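Local coordinates for possible acyl-[acyl-carrier protein] desaturase DESA2 (acyl-[acp] desaturase) (stearoyl-acp desaturase) (Mycobacterium tuberculosis, PDB 1ZA0) that probably acts as a diiron acyl-[acyl-carrier-protein] desaturase in mycobacterial fatty acid biosynthesis, and here carries a manganese ion in its metal site, at residues 104-109 with 190-195; 23-28 with 97-102. All blocks are in the same frame, centred on the assembly; numbering follows the deposited sequence.

Interaction 1: 104-109 with 190-195. With MN (manganese (II) ion), chain B.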
loop_
_atom_site.group_PDB
_atom_site.type_symbol
_atom_site.label_atom_id
_atom_site.label_comp_id
_atom_site.label_asym_id
_atom_site.label_seq_id
_atom_site.Cartn_x
_atom_site.Cartn_y
_atom_site.Cartn_z
ATOM N N THR A 104 7.347 -4.009 8.499
ATOM C CA THR A 104 6.153 -4.394 9.261
ATOM C C THR A 104 5.601 -3.291 10.191
ATOM O O THR A 104 4.414 -3.065 10.238
ATOM C CB THR A 104 6.454 -5.687 10.058
ATOM O OG1 THR A 104 6.756 -6.700 9.082
ATOM C CG2 THR A 104 5.194 -6.231 10.746
ATOM N N ALA A 105 6.456 -2.666 10.947
ATOM C CA ALA A 105 6.054 -1.618 11.855
ATOM C C ALA A 105 5.474 -0.419 11.108
ATOM O O ALA A 105 4.584 0.273 11.631
ATOM C CB ALA A 105 7.283 -1.135 12.673
ATOM N N GLU A 106 6.048 -0.088 9.925
ATOM C CA GLU A 106 5.501 1.010 9.103
ATOM C C GLU A 106 4.101 0.703 8.565
ATOM O O GLU A 106 3.221 1.558 8.659
ATOM C CB GLU A 106 6.442 1.417 8.002
ATOM C CG GLU A 106 7.718 2.034 8.541
ATOM C CD GLU A 106 8.720 2.496 7.425
ATOM O OE1 GLU A 106 8.416 2.462 6.197
ATOM O OE2 GLU A 106 9.784 2.982 7.824
ATOM N N GLU A 107 3.908 -0.503 8.063
ATOM C CA GLU A 107 2.633 -0.949 7.613
ATOM C C GLU A 107 1.587 -0.872 8.776
ATOM O O GLU A 107 0.398 -0.463 8.593
ATOM C CB GLU A 107 2.703 -2.381 7.075
ATOM C CG GLU A 107 3.506 -2.598 5.793
ATOM C CD GLU A 107 2.902 -1.858 4.600
ATOM O OE1 GLU A 107 1.733 -2.013 4.307
ATOM O OE2 GLU A 107 3.582 -1.069 4.012
ATOM N N HIS A 108 1.995 -1.350 9.916
ATOM C CA HIS A 108 1.129 -1.355 11.067
ATOM C C HIS A 108 0.702 0.066 11.439
ATOM O O HIS A 108 -0.415 0.296 11.812
ATOM C CB HIS A 108 1.846 -1.907 12.279
ATOM C CG HIS A 108 0.927 -2.149 13.425
ATOM N ND1 HIS A 108 1.382 -2.462 14.683
ATOM C CD2 HIS A 108 -0.429 -2.130 13.509
ATOM C CE1 HIS A 108 0.348 -2.670 15.484
ATOM N NE2 HIS A 108 -0.763 -2.471 14.799
ATOM N N LEU A 109 1.668 0.964 11.452
ATOM C CA LEU A 109 1.479 2.370 11.718
ATOM C C LEU A 109 0.396 3.000 10.826
ATOM O O LEU A 109 -0.465 3.724 11.333
ATOM C CB LEU A 109 2.799 3.133 11.629
ATOM C CG LEU A 109 2.630 4.623 12.063
ATOM C CD1 LEU A 109 2.757 4.777 13.590
ATOM C CD2 LEU A 109 3.618 5.477 11.367
ATOM N N VAL A 190 6.366 4.868 -1.319
ATOM C CA VAL A 190 7.439 5.137 -2.273
ATOM C C VAL A 190 8.770 4.505 -1.796
ATOM O O VAL A 190 9.526 3.878 -2.578
ATOM C CB VAL A 190 7.541 6.645 -2.575
ATOM C CG1 VAL A 190 8.875 7.013 -3.288
ATOM C CG2 VAL A 190 6.299 7.123 -3.384
ATOM N N ARG A 191 9.022 4.701 -0.531
ATOM C CA ARG A 191 10.179 4.144 0.140
ATOM C C ARG A 191 10.178 2.626 0.201
ATOM O O ARG A 191 11.230 1.988 -0.013
ATOM C CB ARG A 191 10.340 4.782 1.511
ATOM C CG ARG A 191 10.770 6.196 1.429
ATOM C CD ARG A 191 10.580 6.974 2.735
ATOM N NE ARG A 191 11.227 6.409 3.919
ATOM C CZ ARG A 191 12.513 6.609 4.249
ATOM N NH1 ARG A 191 13.331 7.243 3.428
ATOM N NH2 ARG A 191 13.015 6.116 5.374
ATOM N N HIS A 192 8.982 2.025 0.385
ATOM C CA HIS A 192 8.846 0.601 0.422
ATOM C C HIS A 192 9.160 0.024 -0.975
ATOM O O HIS A 192 9.899 -1.008 -1.149
ATOM C CB HIS A 192 7.424 0.218 0.906
ATOM C CG HIS A 192 7.149 0.550 2.364
ATOM N ND1 HIS A 192 5.940 0.269 2.984
ATOM C CD2 HIS A 192 7.905 1.209 3.288
ATOM C CE1 HIS A 192 6.016 0.657 4.256
ATOM N NE2 HIS A 192 7.168 1.272 4.455
ATOM N N GLU A 193 8.539 0.627 -1.966
ATOM C CA GLU A 193 8.735 0.189 -3.304
ATOM C C GLU A 193 10.254 0.261 -3.703
ATOM O O GLU A 193 10.733 -0.635 -4.402
ATOM C CB GLU A 193 7.843 0.954 -4.298
ATOM C CG GLU A 193 8.004 0.399 -5.724
ATOM C CD GLU A 193 7.728 1.387 -6.853
ATOM O OE1 GLU A 193 7.279 2.529 -6.576
ATOM O OE2 GLU A 193 7.919 0.985 -8.053
ATOM N N GLU A 194 10.921 1.332 -3.305
ATOM C CA GLU A 194 12.300 1.643 -3.706
ATOM C C GLU A 194 13.159 0.479 -3.134
ATOM O O GLU A 194 13.999 -0.088 -3.797
ATOM C CB GLU A 194 12.753 2.971 -3.100
ATOM C CG GLU A 194 14.222 3.380 -3.258
ATOM C CD GLU A 194 14.511 4.727 -2.661
ATOM O OE1 GLU A 194 13.593 5.272 -1.990
ATOM O OE2 GLU A 194 15.620 5.316 -2.857
ATOM N N PHE A 195 12.916 0.156 -1.886
ATOM C CA PHE A 195 13.638 -0.908 -1.179
ATOM C C PHE A 195 13.452 -2.240 -1.852
ATOM O O PHE A 195 14.452 -2.858 -2.279
ATOM C CB PHE A 195 13.219 -0.963 0.298
ATOM C CG PHE A 195 14.254 -1.578 1.232
ATOM C CD1 PHE A 195 14.716 -0.873 2.322
ATOM C CD2 PHE A 195 14.700 -2.863 1.054
ATOM C CE1 PHE A 195 15.627 -1.450 3.225
ATOM C CE2 PHE A 195 15.634 -3.435 1.932
ATOM C CZ PHE A 195 16.107 -2.718 3.005
HETATM MN MN MN B . 3.908 -0.379 2.011
HETATM O O HOH W 1 9.215 4.904 5.204
HETATM O O HOH W 2 11.025 5.485 7.443
HETATM O O HOH W 3 2.136 -1.433 1.337
#
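His192 touches both Glu106 and Glu107, while Arg191, one residue earlier, is joined to Glu106 by water. Arg191 NE donates to water 1, which in turn donates a hydrogen bond to Glu106 OE1; NH2 and Glu106 OE2 share water 2 in the same way. The opposite charges themselves stay 5.1 Å apart, measured from Arg191 NH2 to Glu106 OE2. The His192 ring reaches across to helix 95-121 and is held at both nitrogens. His192 NE2 donates to Glu106 OE1 over a very short 2.5 Å, with an N-H...O angle of 155°. Glu106's extended chain carries the carboxylate out to the ring, and the two planes are only 19° from coplanar. At the other nitrogen, His192 ND1 binds manganese at 2.3 Å. Glu107 OE2 takes the same ion at 2.1 Å, its chain bent at chi2 (-64°) to bring the carboxylate round; water 3, Glu159 and Glu189 complete the site. Glu107 OE1 forms a salt bridge with Lys76. The Glu106 bond and the metal together fix the ring's rotation, and the bond would probably make ND1 more electron-rich. Carboxylates and a histidine converging from helices on one metal are characteristic of the four-helix-bundle diiron centre of acyl-ACP desaturases.

Interaction 2: 23-28 with 97-102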
loop_
_atom_site.group_PDB
_atom_site.type_symbol
_atom_site.label_atom_id
_atom_site.label_comp_id
_atom_site.label_asym_id
_atom_site.label_seq_id
_atom_site.Cartn_x
_atom_site.Cartn_y
_atom_site.Cartn_z
ATOM N N THR A 23 20.477 1.122 5.519
ATOM C CA THR A 23 21.245 2.287 5.855
ATOM C C THR A 23 20.692 3.554 5.231
ATOM O O THR A 23 20.548 4.583 5.866
ATOM C CB THR A 23 22.794 2.022 5.437
ATOM O OG1 THR A 23 23.270 0.886 6.163
ATOM C CG2 THR A 23 23.642 3.089 5.935
ATOM N N ARG A 24 20.398 3.512 3.946
ATOM C CA ARG A 24 19.701 4.620 3.326
ATOM C C ARG A 24 18.354 4.952 4.007
ATOM O O ARG A 24 18.039 6.115 4.282
ATOM C CB ARG A 24 19.441 4.288 1.863
ATOM C CG ARG A 24 18.837 5.416 1.086
ATOM C CD ARG A 24 18.408 5.052 -0.310
ATOM N NE ARG A 24 17.734 3.772 -0.356
ATOM C CZ ARG A 24 16.508 3.521 0.099
ATOM N NH1 ARG A 24 15.806 4.510 0.610
ATOM N NH2 ARG A 24 15.971 2.298 -0.005
ATOM N N HIS A 25 17.566 3.928 4.241
ATOM C CA HIS A 25 16.174 4.139 4.742
ATOM C C HIS A 25 16.242 4.836 6.115
ATOM O O HIS A 25 15.735 5.933 6.297
ATOM C CB HIS A 25 15.463 2.797 4.739
ATOM C CG HIS A 25 13.998 2.863 5.076
ATOM N ND1 HIS A 25 13.000 2.654 4.133
ATOM C CD2 HIS A 25 13.368 3.091 6.255
ATOM C CE1 HIS A 25 11.819 2.722 4.730
ATOM N NE2 HIS A 25 12.008 2.998 6.012
ATOM N N LEU A 26 17.039 4.294 7.014
ATOM C CA LEU A 26 17.316 4.964 8.319
ATOM C C LEU A 26 17.875 6.371 8.278
ATOM O O LEU A 26 17.414 7.257 9.032
ATOM C CB LEU A 26 18.189 4.078 9.190
ATOM C CG LEU A 26 17.601 2.730 9.612
ATOM C CD1 LEU A 26 18.604 1.910 10.381
ATOM C CD2 LEU A 26 16.395 2.902 10.466
ATOM N N ASP A 27 18.853 6.641 7.398
ATOM C CA ASP A 27 19.513 7.967 7.375
ATOM C C ASP A 27 18.634 9.040 6.760
ATOM O O ASP A 27 18.839 10.210 6.980
ATOM C CB ASP A 27 20.853 7.944 6.581
ATOM C CG ASP A 27 21.975 7.062 7.252
ATOM O OD1 ASP A 27 21.857 6.550 8.407
ATOM O OD2 ASP A 27 23.032 6.789 6.620
ATOM N N THR A 28 17.667 8.641 5.956
ATOM C CA THR A 28 16.695 9.571 5.363
ATOM C C THR A 28 15.284 9.490 6.005
ATOM O O THR A 28 14.353 10.088 5.508
ATOM C CB THR A 28 16.596 9.370 3.846
ATOM O OG1 THR A 28 16.213 8.019 3.524
ATOM C CG2 THR A 28 18.061 9.620 3.158
ATOM N N GLY A 97 16.273 -9.179 8.507
ATOM C CA GLY A 97 15.305 -9.268 9.588
ATOM C C GLY A 97 15.032 -7.888 10.139
ATOM O O GLY A 97 13.929 -7.574 10.595
ATOM N N ARG A 98 16.077 -7.092 10.127
ATOM C CA ARG A 98 16.025 -5.714 10.537
ATOM C C ARG A 98 15.052 -4.986 9.550
ATOM O O ARG A 98 14.176 -4.292 9.992
ATOM C CB ARG A 98 17.419 -5.076 10.548
ATOM C CG ARG A 98 18.139 -5.097 11.883
ATOM C CD ARG A 98 19.451 -4.291 11.886
ATOM N N TRP A 99 15.151 -5.251 8.264
ATOM C CA TRP A 99 14.219 -4.643 7.302
ATOM C C TRP A 99 12.800 -5.140 7.502
ATOM O O TRP A 99 11.894 -4.290 7.589
ATOM C CB TRP A 99 14.649 -4.828 5.867
ATOM C CG TRP A 99 13.611 -4.443 4.829
ATOM C CD1 TRP A 99 13.092 -5.266 3.877
ATOM C CD2 TRP A 99 12.943 -3.191 4.665
ATOM N NE1 TRP A 99 12.203 -4.581 3.083
ATOM C CE2 TRP A 99 12.080 -3.316 3.535
ATOM C CE3 TRP A 99 13.019 -1.954 5.294
ATOM C CZ2 TRP A 99 11.263 -2.269 3.065
ATOM C CZ3 TRP A 99 12.201 -0.891 4.793
ATOM C CH2 TRP A 99 11.328 -1.085 3.729
ATOM N N LEU A 100 12.581 -6.461 7.570
ATOM C CA LEU A 100 11.193 -6.960 7.654
ATOM C C LEU A 100 10.490 -6.396 8.868
ATOM O O LEU A 100 9.282 -6.127 8.787
ATOM C CB LEU A 100 11.002 -8.496 7.592
ATOM N N GLY A 101 11.234 -6.220 9.962
ATOM C CA GLY A 101 10.712 -5.723 11.224
ATOM C C GLY A 101 10.337 -4.252 11.070
ATOM O O GLY A 101 9.234 -3.856 11.486
ATOM N N ARG A 102 11.233 -3.477 10.463
ATOM C CA ARG A 102 10.973 -2.076 10.153
ATOM C C ARG A 102 9.782 -1.874 9.182
ATOM O O ARG A 102 8.898 -1.055 9.455
ATOM C CB ARG A 102 12.216 -1.354 9.659
ATOM C CG ARG A 102 11.960 0.141 9.290
ATOM C CD ARG A 102 11.564 1.005 10.444
ATOM N NE ARG A 102 11.613 2.389 10.042
ATOM C CZ ARG A 102 12.546 3.246 10.448
ATOM N NH1 ARG A 102 13.435 2.850 11.327
ATOM N NH2 ARG A 102 12.577 4.486 9.976
#
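Trp99 turns the edge of its six-membered ring into one face of His25, a T-shaped pair with planes 68° apart and centroids separated by 5.1 Å. The tryptophan leads with CZ3, which sits 3.6 Å from His25 CE1, over the rim of the imidazole. His25 has CG anti to its backbone nitrogen, which carries the ring out from helix 9-27 toward helix 95-121. Those two helices belong to the helical desaturase fold of the ferritin clan: the N-terminal helix packs beside the helix that supplies the metal ligand Glu107, their local axes 11.8 Å apart and inclined at 43°. Whereas Trp99 takes a face of the imidazole, Arg102 comes to its edge: the guanidinium stands almost upright to the ring, at 81°, with NH2 4.1 Å from His25 CD2, which in turn lies over one guanidinium face. Leu26 brings a methyl obliquely to this guanidinium, with CD2 a close 3.1 Å from Arg102 NH1. Arg102 NH2 also forms a salt bridge with Glu29 just beyond the helix end, while His25 NE2 hydrogen-bonds to Glu106. At the end of the helix, Thr28 OG1 donates to Arg24 O over 2.7 Å from above the carbonyl plane, and Thr28 N reaches that oxygen from the opposite face.

Overall arrangement
Both interactions draw on helix 95-121, each using a different turn. Interaction 1 lies nearer the middle of the chain, about 8 Å from its centre, and pairs that helix with helix 176-206 through metal ligation, a hydrogen-bond network of carboxylates, histidine and arginine, and ordered water. Interaction 2, about 18 Å out, joins it to helix 9-27 with an aromatic pair and an aliphatic-guanidinium contact; no hydrogen bond crosses it. Neither is wholly buried. The two meet through Glu106, whose OE2 probably accepts from His25 NE2 at 2.9 Å, linking the N-terminal helix to the metal's second shell. Arg191 also reaches the His25 carbonyl, and Phe195 packs on Trp99.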